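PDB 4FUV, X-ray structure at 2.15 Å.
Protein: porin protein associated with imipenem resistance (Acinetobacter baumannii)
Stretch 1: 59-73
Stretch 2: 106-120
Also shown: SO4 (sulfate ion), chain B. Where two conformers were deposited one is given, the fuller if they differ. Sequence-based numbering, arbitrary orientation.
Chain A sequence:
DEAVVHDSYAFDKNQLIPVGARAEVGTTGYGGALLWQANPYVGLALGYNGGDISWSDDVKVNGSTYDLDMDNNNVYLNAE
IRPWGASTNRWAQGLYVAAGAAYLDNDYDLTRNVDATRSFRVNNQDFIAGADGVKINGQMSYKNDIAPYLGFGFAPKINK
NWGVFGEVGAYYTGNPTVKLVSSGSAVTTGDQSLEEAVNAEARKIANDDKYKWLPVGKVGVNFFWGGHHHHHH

Stretch 1 (59-73) VKVNGSTYDLDMDNN
Stretch 2 106-120: NDYDLTRNVDATRSF

Residues 64-73 and 106-114 form neighbouring antiparallel strands (161° between directions), paired from Asn 72-Asn 106 to Ser 64-Val 114, with phi roughly -120° and psi roughly 130° over 64-72 and 106-114; 1133 Å² is buried. At Asn 106 (chi1 m), OD1 accepts from Asn 72 ND2 (m) at 2.8 Å, an amide pair suited to its buried site. Asp 107 opens the hydrogen-bonded pairs: its N lies 2.8 Å from Asp 71 O, its O 2.9 Å from Asp 71 N. Tyr 108 (m) shares the Asn 106 face, where CE2 lies 3.3 Å from SD of the extended Met 70 (t, t, p). Asp 109 N bonds Asp 69 O (2.9 Å). Leu 110 (t, p) brings CD1 to 4.2 Å from Tyr 66 CD2, at the ring edge. Thr 111 N meets Asp 67 O at 2.9 Å. Arg 112 (chi1 to chi4 all t) rises off the sheet on the Tyr 66 and Ser 64 face; NE donates to Ser 64 OG (2.9 Å, 168°), while Tyr 66 OH lies over one guanidinium face, 3.0 Å from Arg 112 CZ. Asn 113 N bonds Thr 65 O (2.7 Å). Asp 115 N donates to Gly 63 O (2.8 Å, 171°), just past the last pair, and its OD2 salt-bridges Lys 60 NZ (2.9 Å). Turns Val 61-Ser 64 (type I') and Asp 115-Arg 118 (type II) place Arg 118 (m, m, m) over Gly 63, where an ideal CB would clash 2.5 Å from Arg 118 CG and phi/psi of 83/-1° by itself calls for glycine; Arg 118 NH1 binds sulfate O2 (2.8 Å).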

# COMPACT_ATOMS: atom_id res chain seq x y z
N VAL A 59 -4.22 5.48 -16.34
CA VAL A 59 -4.65 5.05 -15.02
C VAL A 59 -4.42 6.20 -14.06
O VAL A 59 -3.28 6.61 -13.82
CB VAL A 59 -3.85 3.83 -14.54
N LYS A 60 -5.51 6.74 -13.53
CA LYS A 60 -5.42 7.84 -12.59
C LYS A 60 -4.95 7.35 -11.25
O LYS A 60 -5.51 6.41 -10.69
CB LYS A 60 -6.78 8.51 -12.41
CG LYS A 60 -7.26 9.27 -13.62
CD LYS A 60 -6.97 10.74 -13.50
CE LYS A 60 -7.82 11.51 -14.47
NZ LYS A 60 -9.26 11.37 -14.12
N VAL A 61 -3.91 7.99 -10.72
CA VAL A 61 -3.51 7.80 -9.35
C VAL A 61 -3.82 9.06 -8.56
O VAL A 61 -3.11 10.07 -8.67
CB VAL A 61 -2.02 7.52 -9.22
CG1 VAL A 61 -1.76 6.73 -7.94
CG2 VAL A 61 -1.52 6.76 -10.43
N ASN A 62 -4.89 9.01 -7.78
CA ASN A 62 -5.24 10.09 -6.88
C ASN A 62 -5.43 11.41 -7.62
O ASN A 62 -5.01 12.47 -7.17
CB ASN A 62 -4.15 10.24 -5.81
CG ASN A 62 -4.72 10.51 -4.44
OD1 ASN A 62 -5.77 9.97 -4.08
ND2 ASN A 62 -4.05 11.36 -3.67
N GLY A 63 -6.07 11.34 -8.79
CA GLY A 63 -6.36 12.53 -9.58
C GLY A 63 -5.21 13.00 -10.46
O GLY A 63 -5.34 13.99 -11.17
N SER A 64 -4.08 12.30 -10.41
CA SER A 64 -2.96 12.63 -11.29
C SER A 64 -2.72 11.56 -12.35
O SER A 64 -2.92 10.37 -12.12
CB SER A 64 -1.67 12.88 -10.52
OG SER A 64 -1.67 14.14 -9.88
N THR A 65 -2.25 12.02 -13.50
CA THR A 65 -1.83 11.16 -14.58
C THR A 65 -0.36 11.46 -14.85
O THR A 65 0.07 12.61 -14.76
CB THR A 65 -2.70 11.41 -15.82
OG1 THR A 65 -3.72 10.41 -15.88
CG2 THR A 65 -1.88 11.38 -17.09
N TYR A 66 0.42 10.42 -15.16
CA TYR A 66 1.83 10.60 -15.47
C TYR A 66 2.14 10.16 -16.90
O TYR A 66 1.54 9.22 -17.41
CB TYR A 66 2.70 9.85 -14.46
CG TYR A 66 2.55 10.37 -13.05
CD1 TYR A 66 1.51 9.94 -12.23
CD2 TYR A 66 3.44 11.31 -12.53
CE1 TYR A 66 1.37 10.41 -10.95
CE2 TYR A 66 3.31 11.78 -11.24
CZ TYR A 66 2.26 11.34 -10.46
OH TYR A 66 2.11 11.81 -9.17
N ASP A 67 3.05 10.88 -17.54
CA ASP A 67 3.54 10.52 -18.87
C ASP A 67 5.06 10.53 -18.82
O ASP A 67 5.67 11.52 -18.43
CB ASP A 67 3.05 11.53 -19.92
CG ASP A 67 1.53 11.63 -19.99
OD1 ASP A 67 0.85 10.62 -19.74
OD2 ASP A 67 1.02 12.74 -20.30
N LEU A 68 5.68 9.42 -19.23
CA LEU A 68 7.13 9.28 -19.16
C LEU A 68 7.75 9.03 -20.54
O LEU A 68 7.40 8.07 -21.23
CB LEU A 68 7.51 8.14 -18.22
CG LEU A 68 8.86 8.10 -17.49
CD1 LEU A 68 8.95 6.82 -16.69
CD2 LEU A 68 10.06 8.21 -18.41
N ASP A 69 8.68 9.89 -20.93
CA ASP A 69 9.53 9.64 -22.08
C ASP A 69 10.96 9.42 -21.60
O ASP A 69 11.42 10.06 -20.65
CB ASP A 69 9.47 10.80 -23.08
CG ASP A 69 8.11 10.94 -23.73
OD1 ASP A 69 7.44 9.90 -23.94
OD2 ASP A 69 7.70 12.08 -24.03
N MET A 70 11.65 8.48 -22.23
CA MET A 70 13.02 8.18 -21.85
C MET A 70 13.83 7.82 -23.08
O MET A 70 13.41 7.00 -23.90
CB MET A 70 13.06 7.05 -20.82
CG MET A 70 14.47 6.62 -20.43
SD MET A 70 14.52 5.33 -19.16
CE MET A 70 14.19 3.85 -20.13
N ASP A 71 15.01 8.42 -23.21
CA ASP A 71 15.89 8.14 -24.33
C ASP A 71 17.26 7.77 -23.78
O ASP A 71 17.82 8.51 -22.97
CB ASP A 71 15.97 9.36 -25.25
CG ASP A 71 16.77 9.10 -26.51
OD1 ASP A 71 16.99 7.92 -26.85
OD2 ASP A 71 17.17 10.08 -27.17
N ASN A 72 17.79 6.63 -24.19
CA ASN A 72 19.06 6.13 -23.67
C ASN A 72 20.08 5.87 -24.79
O ASN A 72 19.72 5.53 -25.92
CB ASN A 72 18.85 4.86 -22.83
CG ASN A 72 17.63 4.95 -21.92
OD1 ASN A 72 16.51 4.65 -22.33
ND2 ASN A 72 17.85 5.35 -20.67
N ASN A 73 21.35 6.03 -24.45
CA ASN A 73 22.44 5.81 -25.40
C ASN A 73 23.71 5.59 -24.61
O ASN A 73 24.56 6.47 -24.50
CB ASN A 73 22.58 7.02 -26.34
CG ASN A 73 23.49 6.73 -27.53
OD1 ASN A 73 23.47 5.63 -28.09
ND2 ASN A 73 24.29 7.71 -27.91
N ASN A 106 21.39 9.85 -21.09
CA ASN A 106 20.04 9.47 -20.73
C ASN A 106 19.15 10.69 -20.52
O ASN A 106 19.45 11.55 -19.69
CB ASN A 106 20.05 8.61 -19.46
CG ASN A 106 20.88 7.33 -19.62
OD1 ASN A 106 20.38 6.30 -20.08
ND2 ASN A 106 22.16 7.40 -19.24
N ASP A 107 18.06 10.78 -21.28
CA ASP A 107 17.11 11.86 -21.09
C ASP A 107 15.80 11.33 -20.54
O ASP A 107 15.23 10.37 -21.07
CB ASP A 107 16.85 12.59 -22.41
CG ASP A 107 18.11 13.14 -23.02
OD1 ASP A 107 19.03 13.53 -22.26
OD2 ASP A 107 18.20 13.19 -24.26
N TYR A 108 15.34 11.95 -19.46
CA TYR A 108 14.02 11.67 -18.91
C TYR A 108 13.13 12.91 -19.08
O TYR A 108 13.56 14.04 -18.86
CB TYR A 108 14.16 11.27 -17.44
CG TYR A 108 15.10 10.10 -17.23
CD1 TYR A 108 16.47 10.29 -17.09
CD2 TYR A 108 14.61 8.80 -17.21
CE1 TYR A 108 17.34 9.19 -16.90
CE2 TYR A 108 15.46 7.72 -17.03
CZ TYR A 108 16.82 7.91 -16.88
OH TYR A 108 17.65 6.82 -16.71
N ASP A 109 11.89 12.69 -19.49
CA ASP A 109 10.91 13.76 -19.61
C ASP A 109 9.60 13.29 -18.98
O ASP A 109 8.81 12.60 -19.62
CB ASP A 109 10.69 14.15 -21.07
CG ASP A 109 9.66 15.26 -21.24
OD1 ASP A 109 8.45 14.95 -21.33
OD2 ASP A 109 10.05 16.45 -21.29
N LEU A 110 9.39 13.65 -17.71
CA LEU A 110 8.22 13.24 -16.95
C LEU A 110 7.20 14.36 -16.81
O LEU A 110 7.54 15.48 -16.43
CB LEU A 110 8.64 12.79 -15.55
CG LEU A 110 7.49 12.45 -14.61
CD1 LEU A 110 6.77 11.19 -15.07
CD2 LEU A 110 8.01 12.29 -13.19
N THR A 111 5.94 14.06 -17.11
CA THR A 111 4.86 15.05 -17.00
C THR A 111 3.75 14.56 -16.09
O THR A 111 3.18 13.48 -16.30
CB THR A 111 4.27 15.35 -18.36
OG1 THR A 111 5.25 16.00 -19.17
CG2 THR A 111 3.06 16.24 -18.23
N ARG A 112 3.45 15.33 -15.05
CA ARG A 112 2.33 15.01 -14.18
C ARG A 112 1.14 15.93 -14.47
O ARG A 112 1.26 17.15 -14.40
CB ARG A 112 2.73 15.11 -12.71
CG ARG A 112 1.55 15.09 -11.73
CD ARG A 112 2.05 15.20 -10.29
NE ARG A 112 1.07 14.73 -9.32
CZ ARG A 112 1.33 14.51 -8.04
NH1 ARG A 112 2.55 14.72 -7.56
NH2 ARG A 112 0.37 14.08 -7.22
N ASN A 113 0.01 15.33 -14.82
CA ASN A 113 -1.22 16.07 -15.05
C ASN A 113 -2.17 15.93 -13.86
O ASN A 113 -2.65 14.84 -13.57
CB ASN A 113 -1.90 15.60 -16.34
CG ASN A 113 -0.92 15.50 -17.50
OD1 ASN A 113 -0.60 14.40 -17.96
ND2 ASN A 113 -0.44 16.65 -17.96
N VAL A 114 -2.43 17.03 -13.18
CA VAL A 114 -3.27 17.00 -11.99
C VAL A 114 -4.69 17.46 -12.32
O VAL A 114 -4.87 18.57 -12.82
CB VAL A 114 -2.66 17.87 -10.87
CG1 VAL A 114 -3.51 17.82 -9.60
CG2 VAL A 114 -1.23 17.42 -10.58
N ASP A 115 -5.68 16.60 -12.08
CA ASP A 115 -7.08 16.97 -12.30
C ASP A 115 -7.45 18.19 -11.48
O ASP A 115 -6.92 18.40 -10.39
CB ASP A 115 -8.04 15.85 -11.90
CG ASP A 115 -8.02 14.68 -12.84
OD1 ASP A 115 -7.58 14.84 -14.00
OD2 ASP A 115 -8.47 13.59 -12.41
N ALA A 116 -8.38 18.97 -12.03
CA ALA A 116 -8.99 20.08 -11.32
C ALA A 116 -9.50 19.65 -9.94
O ALA A 116 -10.12 18.59 -9.81
CB ALA A 116 -10.15 20.63 -12.14
N THR A 117 -9.23 20.49 -8.93
CA THR A 117 -9.64 20.31 -7.53
C THR A 117 -8.88 19.26 -6.74
O THR A 117 -9.19 19.04 -5.57
CB THR A 117 -11.14 20.00 -7.35
OG1 THR A 117 -11.38 18.64 -7.70
CG2 THR A 117 -12.01 20.92 -8.21
N ARG A 118 -7.91 18.58 -7.35
CA ARG A 118 -7.21 17.51 -6.65
C ARG A 118 -5.93 18.00 -5.99
O ARG A 118 -5.23 18.89 -6.50
CB ARG A 118 -6.90 16.31 -7.58
CG ARG A 118 -8.13 15.66 -8.21
CD ARG A 118 -9.21 15.30 -7.19
NE ARG A 118 -8.73 14.32 -6.21
CZ ARG A 118 -8.83 13.00 -6.36
NH1 ARG A 118 -9.39 12.51 -7.46
NH2 ARG A 118 -8.37 12.18 -5.42
N SER A 119 -5.61 17.39 -4.85
CA SER A 119 -4.37 17.71 -4.16
C SER A 119 -3.17 16.99 -4.77
O SER A 119 -3.30 15.92 -5.37
CB SER A 119 -4.47 17.37 -2.67
OG SER A 119 -4.70 15.99 -2.50
N PHE A 120 -2.01 17.60 -4.62
CA PHE A 120 -0.75 17.05 -5.08
C PHE A 120 0.32 17.74 -4.25
O PHE A 120 0.06 18.79 -3.64
CB PHE A 120 -0.56 17.32 -6.58
CG PHE A 120 -0.47 18.80 -6.94
CD1 PHE A 120 -1.61 19.58 -7.00
CD2 PHE A 120 0.76 19.38 -7.23
CE1 PHE A 120 -1.53 20.92 -7.33
CE2 PHE A 120 0.84 20.74 -7.57
CZ PHE A 120 -0.30 21.50 -7.62
S SO4 B . -9.52 8.86 -6.28
O1 SO4 B . -8.71 8.91 -5.06
O2 SO4 B . -8.98 9.79 -7.26
O3 SO4 B . -9.47 7.51 -6.83
O4 SO4 B . -10.90 9.21 -5.96
O HOH W 1 -2.89 14.22 -7.66
O HOH W 2 -5.24 13.96 -5.01